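Putative isomerase (Streptomyces coelicolor A3, PDB 2OQH) probably catalyses the dehydration of D-glucarate to 5-dehydro-4-deoxy-D-glucarate, as a TIM-barrel member of the enolase superfamily. Local coordinates at residues A[247-250]-A[254-257]; A[230-235]-A[243-248]; A[115-120]-A[345-350]. All coordinates share one frame; numbering follows the deposited sequence.

Interaction 1 (A[247-250]-A[254-257]); sequences MCVV and DFAP
The backbone N of V250 donates to OD2 of D254 across 3.1 Å, in a nearly straight bond with an N-H...O angle of 167°. The bond lies in a beta-alpha loop of the TIM barrel of an enolase-superfamily enzyme: strand 243-245 ends, the chain turns through 247-250, and helix 252-260 begins. An early residue of that helix thus reaches back to hold the loop leading into it. D254 sets its CG beside its own backbone N (chi1 -64°), which sends the carboxylate toward the loop; OD2 receives V250 through its anti lone pair, on the side away from OD1. The other oxygen, OD1, faces R251 in a long, weak ion pair, so the two ends of the carboxylate serve different neighbours. With an alanine here the N-H of V250 is likely to lose its acceptor and the loop its tie to the helix, while R251 would lose its weak partner. Methyl groups flank this bond. V250 and D254 run side by side in a common direction, with CG2 of V250 3.9 Å from OD2 of D254. V249 instead passes D254 head to tail, its CG1 coming within 4.1 Å of D254 CB. Both V249 and F255 also pack on I267 of the next barrel strand, and the F255 ring meets H286 edge-to-face. With its CG1 anti to the backbone N (chi1 173°), V249 brings this methyl obliquely to the F255 ring, 4.5 Å from CD1.

Interaction 2 (A[230-235]-A[243-248]); sequences EGMAQV and LCTNMC
Helix 230-235 runs almost antiparallel to strand 243-245, at 161° between their directions and with the axes 9.8 Å apart, and the backbones come nearest at M232 and L243. M232, modelled as selenomethionine, carries most of this contact. Its chain bends twice, at chi2 and again at chi3 (-86°), and these bends bring the terminal methyl over the strand rather than along the helix. CE lies 3.5 Å from CG of L243 and a snug 3.2 Å from the carbonyl O of C244, with T245 CB a little farther off, so that one methyl touches three successive strand residues. L243 also reaches the helix backbone: its CD2 lies 3.2 Å from the backbone O of M232, as close as the methyl of M232 comes to the strand. These elements belong to the beta-alpha-beta unit of strand 221-223, helix 228-238 and strand 243-245, the repeating building block of a TIM barrel, and the contact seals the helix onto the outside of its following strand. One turn on, V235 meets L243 at about a right angle, CG1 to CD1 at 4.0 Å. Beyond the end of the strand, CG of M232 rests 3.9 Å from SG of C248. The loop bearing that cysteine is shaped by T245: its OG1 accepts from the backbone N of M247 and, at 3.0 Å and 177°, from the backbone N of C248, forming an ST turn together with an ST motif. The same hydroxyl is also hydrogen-bonded to OD1 of D224, so three partners grip this buried oxygen.

Interaction 3 (A[115-120]-A[345-350]); sequences SVTDLL and LRVPSG
S115 turns its CB toward G350, meeting the carbonyl O of that glycine at 3.6 Å, where the end of the enolase-type N-terminal region meets the chain leaving strand 344-346 of the barrel domain. S115 is the N-cap of the short, weakly bonded helix 116-119. Its OG sits between the backbone N and the carbonyl carbon (chi1 60°), a choice that curls the hydroxyl back over the first helical turn, where it accepts from the backbone N of D118 at 3.1 Å and 154°. The side chain thus divides its work: the oxygen caps its own helix, while the carbon beneath it is left to touch the other segment. S349 adds a looser approach, its carbonyl O standing 4.2 Å from the same CB.

Two residues along, T117 points toward V347. Both also touch S314 of helix 303-315, which therefore lines the junction of the two segments, and V347 is tied by its backbone to D126 ahead of the first barrel strand. The two side chains cross at a slant. In T117, CG2 is opposite the backbone N and OG1 lies beside it (chi1 -60°), which leaves the hydroxyl as the branch nearest V347. The atoms that meet are a hydroxyl and a methyl, T117 OG1 and V347 CG1, 3.8 Å apart.

From the N terminus, the chain first opens interaction 3 at 115-120, just after the long helix 85-112, and closes it only at 345-350, after a loop of more than two hundred residues that holds nearly the whole barrel; this joins the end of the N-terminal domain region to the chain leaving strand 344-346. Interactions 1 and 2 both nest inside that loop. Interaction 2 closes the short connection from helix 228-238 to strand 243-245, and interaction 1 follows directly, tying the loop after that strand to helix 252-260; they share M247 and C248. Interactions 2 and 3 lie on opposite sides of the chain's centre, about 17 Å apart at their nearest atoms, though both reach the same barrel sheet.

Interaction 1 (A[247-250]-A[254-257])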
loop_
_atom_site.group_PDB
_atom_site.type_symbol
_atom_site.label_atom_id
_atom_site.label_comp_id
_atom_site.label_asym_id
_atom_site.label_seq_id
_atom_site.Cartn_x
_atom_site.Cartn_y
_atom_site.Cartn_z
HETATM N N MSE A 247 -0.548 5.589 -9.754
HETATM C CA MSE A 247 0.449 6.484 -10.332
HETATM C C MSE A 247 -0.111 7.728 -11.037
HETATM O O MSE A 247 0.516 8.784 -10.986
HETATM C CB MSE A 247 1.340 5.729 -11.321
HETATM C CG MSE A 247 2.287 4.726 -10.671
HETATM SE SE MSE A 247 3.369 3.769 -11.972
HETATM C CE MSE A 247 4.566 5.190 -12.469
ATOM N N CYS A 248 -1.264 7.624 -11.700
ATOM C CA CYS A 248 -1.805 8.801 -12.386
ATOM C C CYS A 248 -2.861 9.545 -11.555
ATOM O O CYS A 248 -3.266 10.652 -11.905
ATOM C CB CYS A 248 -2.357 8.433 -13.774
ATOM S SG CYS A 248 -3.941 7.594 -13.823
ATOM N N VAL A 249 -3.296 8.923 -10.461
ATOM C CA VAL A 249 -4.250 9.523 -9.529
ATOM C C VAL A 249 -3.693 9.183 -8.150
ATOM O O VAL A 249 -3.987 8.116 -7.611
ATOM C CB VAL A 249 -5.666 8.918 -9.648
ATOM C CG1 VAL A 249 -6.557 9.474 -8.538
ATOM C CG2 VAL A 249 -6.267 9.235 -11.010
ATOM N N VAL A 250 -2.881 10.083 -7.592
ATOM C CA VAL A 250 -2.258 9.851 -6.285
ATOM C C VAL A 250 -2.533 10.948 -5.257
ATOM O O VAL A 250 -1.879 11.023 -4.219
ATOM C CB VAL A 250 -0.724 9.690 -6.429
ATOM C CG1 VAL A 250 -0.415 8.587 -7.434
ATOM C CG2 VAL A 250 -0.092 11.002 -6.878
ATOM N N ASP A 254 -6.025 15.122 -8.432
ATOM C CA ASP A 254 -6.036 14.303 -9.649
ATOM C C ASP A 254 -7.388 13.640 -9.893
ATOM O O ASP A 254 -7.688 13.224 -11.006
ATOM C CB ASP A 254 -5.022 13.163 -9.564
ATOM C CG ASP A 254 -3.594 13.637 -9.492
ATOM O OD1 ASP A 254 -3.303 14.789 -9.881
ATOM O OD2 ASP A 254 -2.754 12.823 -9.053
ATOM N N PHE A 255 -8.192 13.528 -8.841
ATOM C CA PHE A 255 -9.468 12.842 -8.949
ATOM C C PHE A 255 -10.484 13.379 -9.956
ATOM O O PHE A 255 -10.898 12.654 -10.852
ATOM C CB PHE A 255 -10.133 12.748 -7.579
ATOM C CG PHE A 255 -11.148 11.651 -7.490
ATOM C CD1 PHE A 255 -10.756 10.352 -7.182
ATOM C CD2 PHE A 255 -12.494 11.906 -7.753
ATOM C CE1 PHE A 255 -11.691 9.310 -7.136
ATOM C CE2 PHE A 255 -13.441 10.876 -7.713
ATOM C CZ PHE A 255 -13.037 9.573 -7.402
ATOM N N ALA A 256 -10.900 14.631 -9.791
ATOM C CA ALA A 256 -11.879 15.237 -10.689
ATOM C C ALA A 256 -11.454 15.104 -12.153
ATOM O O ALA A 256 -12.226 14.634 -12.984
ATOM C CB ALA A 256 -12.093 16.700 -10.327
ATOM N N PRO A 257 -10.221 15.520 -12.487
ATOM C CA PRO A 257 -9.784 15.397 -13.881
ATOM C C PRO A 257 -9.851 13.944 -14.382
ATOM O O PRO A 257 -10.315 13.686 -15.489
ATOM C CB PRO A 257 -8.357 15.935 -13.840
ATOM C CG PRO A 257 -8.421 16.954 -12.744
ATOM C CD PRO A 257 -9.207 16.226 -11.685
#

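Interaction 2 (A[230-235]-A[243-248])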
loop_
_atom_site.group_PDB
_atom_site.type_symbol
_atom_site.label_atom_id
_atom_site.label_comp_id
_atom_site.label_asym_id
_atom_site.label_seq_id
_atom_site.Cartn_x
_atom_site.Cartn_y
_atom_site.Cartn_z
ATOM N N GLU A 230 -4.013 11.113 -19.379
ATOM C CA GLU A 230 -4.294 11.134 -20.814
ATOM C C GLU A 230 -4.094 9.755 -21.436
ATOM O O GLU A 230 -4.995 9.222 -22.084
ATOM C CB GLU A 230 -3.391 12.148 -21.530
ATOM C CG GLU A 230 -3.453 12.105 -23.075
ATOM C CD GLU A 230 -4.868 12.285 -23.637
ATOM O OE1 GLU A 230 -5.679 12.996 -23.005
ATOM O OE2 GLU A 230 -5.168 11.729 -24.720
ATOM N N GLY A 231 -2.911 9.187 -21.243
ATOM C CA GLY A 231 -2.627 7.879 -21.799
ATOM C C GLY A 231 -3.576 6.813 -21.275
ATOM O O GLY A 231 -4.094 6.012 -22.043
HETATM N N MSE A 232 -3.804 6.809 -19.964
HETATM C CA MSE A 232 -4.688 5.823 -19.345
HETATM C C MSE A 232 -6.117 5.899 -19.883
HETATM O O MSE A 232 -6.764 4.869 -20.087
HETATM C CB MSE A 232 -4.689 5.996 -17.821
HETATM C CG MSE A 232 -3.373 5.594 -17.143
HETATM SE SE MSE A 232 -3.093 3.658 -17.111
HETATM C CE MSE A 232 -4.088 3.301 -15.493
ATOM N N ALA A 233 -6.609 7.113 -20.110
ATOM C CA ALA A 233 -7.959 7.285 -20.635
ATOM C C ALA A 233 -8.022 6.647 -22.025
ATOM O O ALA A 233 -9.014 6.016 -22.382
ATOM C CB ALA A 233 -8.322 8.770 -20.716
ATOM N N GLN A 234 -6.954 6.809 -22.801
ATOM C CA GLN A 234 -6.910 6.233 -24.143
ATOM C C GLN A 234 -6.945 4.705 -24.082
ATOM O O GLN A 234 -7.616 4.061 -24.886
ATOM C CB GLN A 234 -5.651 6.691 -24.881
ATOM C CG GLN A 234 -5.643 8.172 -25.274
ATOM C CD GLN A 234 -6.746 8.534 -26.254
ATOM O OE1 GLN A 234 -7.086 7.755 -27.148
ATOM N NE2 GLN A 234 -7.297 9.733 -26.105
ATOM N N VAL A 235 -6.231 4.121 -23.126
ATOM C CA VAL A 235 -6.229 2.671 -23.008
ATOM C C VAL A 235 -7.628 2.183 -22.642
ATOM O O VAL A 235 -8.129 1.228 -23.230
ATOM C CB VAL A 235 -5.231 2.184 -21.946
ATOM C CG1 VAL A 235 -5.325 0.668 -21.807
ATOM C CG2 VAL A 235 -3.816 2.587 -22.336
ATOM N N LEU A 243 -9.170 -1.070 -15.635
ATOM C CA LEU A 243 -7.907 -0.346 -15.540
ATOM C C LEU A 243 -7.690 0.199 -14.124
ATOM O O LEU A 243 -8.562 0.853 -13.555
ATOM C CB LEU A 243 -7.904 0.796 -16.560
ATOM C CG LEU A 243 -6.558 1.329 -17.045
ATOM C CD1 LEU A 243 -5.817 0.239 -17.819
ATOM C CD2 LEU A 243 -6.790 2.550 -17.926
ATOM N N CYS A 244 -6.515 -0.064 -13.566
ATOM C CA CYS A 244 -6.194 0.366 -12.213
ATOM C C CYS A 244 -4.971 1.278 -12.180
ATOM O O CYS A 244 -4.129 1.234 -13.082
ATOM C CB CYS A 244 -5.960 -0.874 -11.341
ATOM S SG CYS A 244 -5.568 -0.558 -9.605
ATOM N N THR A 245 -4.876 2.107 -11.144
ATOM C CA THR A 245 -3.745 3.019 -11.012
ATOM C C THR A 245 -3.396 3.390 -9.574
ATOM O O THR A 245 -4.243 3.374 -8.679
ATOM C CB THR A 245 -4.000 4.362 -11.743
ATOM O OG1 THR A 245 -2.769 5.083 -11.868
ATOM C CG2 THR A 245 -4.969 5.233 -10.939
ATOM N N ASN A 246 -2.126 3.722 -9.379
ATOM C CA ASN A 246 -1.623 4.210 -8.102
ATOM C C ASN A 246 -0.476 5.120 -8.506
ATOM O O ASN A 246 0.428 5.392 -7.726
ATOM C CB ASN A 246 -1.157 3.076 -7.168
ATOM C CG ASN A 246 0.033 2.304 -7.700
ATOM O OD1 ASN A 246 1.104 2.858 -7.933
ATOM N ND2 ASN A 246 -0.151 1.005 -7.885
HETATM N N MSE A 247 -0.548 5.589 -9.754
HETATM C CA MSE A 247 0.449 6.484 -10.332
HETATM C C MSE A 247 -0.111 7.728 -11.037
HETATM O O MSE A 247 0.516 8.784 -10.986
HETATM C CB MSE A 247 1.340 5.729 -11.321
HETATM C CG MSE A 247 2.287 4.726 -10.671
HETATM SE SE MSE A 247 3.369 3.769 -11.972
HETATM C CE MSE A 247 4.566 5.190 -12.469
ATOM N N CYS A 248 -1.264 7.624 -11.700
ATOM C CA CYS A 248 -1.805 8.801 -12.386
ATOM C C CYS A 248 -2.861 9.545 -11.555
ATOM O O CYS A 248 -3.266 10.652 -11.905
ATOM C CB CYS A 248 -2.357 8.433 -13.774
ATOM S SG CYS A 248 -3.941 7.594 -13.823
#

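Interaction 3 (A[115-120]-A[345-350])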
loop_
_atom_site.group_PDB
_atom_site.type_symbol
_atom_site.label_atom_id
_atom_site.label_comp_id
_atom_site.label_asym_id
_atom_site.label_seq_id
_atom_site.Cartn_x
_atom_site.Cartn_y
_atom_site.Cartn_z
ATOM N N SER A 115 -9.884 0.364 19.467
ATOM C CA SER A 115 -9.051 -0.014 18.334
ATOM C C SER A 115 -9.211 1.065 17.271
ATOM O O SER A 115 -10.267 1.693 17.187
ATOM C CB SER A 115 -9.516 -1.345 17.759
ATOM O OG SER A 115 -10.861 -1.254 17.316
ATOM N N VAL A 116 -8.179 1.292 16.468
ATOM C CA VAL A 116 -8.291 2.292 15.420
ATOM C C VAL A 116 -9.446 1.891 14.504
ATOM O O VAL A 116 -10.138 2.744 13.955
ATOM C CB VAL A 116 -6.999 2.411 14.598
ATOM C CG1 VAL A 116 -7.250 3.266 13.361
ATOM C CG2 VAL A 116 -5.905 3.042 15.449
ATOM N N THR A 117 -9.657 0.587 14.361
ATOM C CA THR A 117 -10.738 0.075 13.526
ATOM C C THR A 117 -12.090 0.591 14.004
ATOM O O THR A 117 -12.918 1.034 13.201
ATOM C CB THR A 117 -10.773 -1.455 13.546
ATOM O OG1 THR A 117 -9.527 -1.964 13.051
ATOM C CG2 THR A 117 -11.921 -1.972 12.687
ATOM N N ASP A 118 -12.318 0.531 15.314
ATOM C CA ASP A 118 -13.576 1.004 15.880
ATOM C C ASP A 118 -13.713 2.521 15.792
ATOM O O ASP A 118 -14.817 3.051 15.869
ATOM C CB ASP A 118 -13.721 0.566 17.344
ATOM C CG ASP A 118 -14.296 -0.835 17.482
ATOM O OD1 ASP A 118 -14.876 -1.343 16.495
ATOM O OD2 ASP A 118 -14.183 -1.423 18.583
ATOM N N LEU A 119 -12.600 3.226 15.643
ATOM C CA LEU A 119 -12.678 4.673 15.528
ATOM C C LEU A 119 -12.916 5.063 14.063
ATOM O O LEU A 119 -13.201 6.218 13.758
ATOM C CB LEU A 119 -11.399 5.320 16.070
ATOM C CG LEU A 119 -11.191 5.148 17.588
ATOM C CD1 LEU A 119 -9.869 5.768 18.016
ATOM C CD2 LEU A 119 -12.352 5.782 18.347
ATOM N N LEU A 120 -12.816 4.082 13.168
ATOM C CA LEU A 120 -13.021 4.311 11.737
ATOM C C LEU A 120 -14.356 3.764 11.221
ATOM O O LEU A 120 -14.576 3.692 10.014
ATOM C CB LEU A 120 -11.876 3.685 10.934
ATOM C CG LEU A 120 -10.456 4.205 11.186
ATOM C CD1 LEU A 120 -9.456 3.354 10.413
ATOM C CD2 LEU A 120 -10.351 5.662 10.778
ATOM N N LEU A 345 -4.418 -11.785 6.231
ATOM C CA LEU A 345 -3.877 -11.155 7.430
ATOM C C LEU A 345 -5.033 -10.874 8.372
ATOM O O LEU A 345 -6.095 -10.425 7.944
ATOM C CB LEU A 345 -3.180 -9.837 7.088
ATOM C CG LEU A 345 -1.792 -9.921 6.455
ATOM C CD1 LEU A 345 -1.405 -8.575 5.871
ATOM C CD2 LEU A 345 -0.786 -10.351 7.501
ATOM N N ARG A 346 -4.839 -11.153 9.653
ATOM C CA ARG A 346 -5.894 -10.900 10.622
ATOM C C ARG A 346 -5.708 -9.491 11.165
ATOM O O ARG A 346 -4.587 -9.056 11.422
ATOM C CB ARG A 346 -5.841 -11.922 11.763
ATOM C CG ARG A 346 -6.996 -11.792 12.755
ATOM C CD ARG A 346 -7.047 -12.987 13.692
ATOM N NE ARG A 346 -5.896 -13.018 14.588
ATOM C CZ ARG A 346 -5.507 -14.090 15.269
ATOM N NH1 ARG A 346 -6.182 -15.228 15.151
ATOM N NH2 ARG A 346 -4.447 -14.018 16.070
ATOM N N VAL A 347 -6.812 -8.773 11.324
ATOM C CA VAL A 347 -6.755 -7.412 11.835
ATOM C C VAL A 347 -6.507 -7.412 13.345
ATOM O O VAL A 347 -7.289 -7.991 14.103
ATOM C CB VAL A 347 -8.078 -6.672 11.563
ATOM C CG1 VAL A 347 -7.917 -5.200 11.894
ATOM C CG2 VAL A 347 -8.492 -6.856 10.108
ATOM N N PRO A 348 -5.410 -6.775 13.798
ATOM C CA PRO A 348 -5.071 -6.704 15.225
ATOM C C PRO A 348 -6.280 -6.291 16.062
ATOM O O PRO A 348 -7.193 -5.635 15.554
ATOM C CB PRO A 348 -3.942 -5.676 15.252
ATOM C CG PRO A 348 -3.218 -5.980 13.972
ATOM C CD PRO A 348 -4.355 -6.146 12.979
ATOM N N SER A 349 -6.288 -6.661 17.343
ATOM C CA SER A 349 -7.435 -6.359 18.203
ATOM C C SER A 349 -7.284 -5.356 19.350
ATOM O O SER A 349 -8.279 -4.768 19.792
ATOM C CB SER A 349 -7.991 -7.671 18.771
ATOM O OG SER A 349 -6.965 -8.432 19.394
ATOM N N GLY A 350 -6.067 -5.152 19.841
ATOM C CA GLY A 350 -5.882 -4.234 20.956
ATOM C C GLY A 350 -6.197 -2.768 20.704
ATOM O O GLY A 350 -6.594 -2.388 19.595
#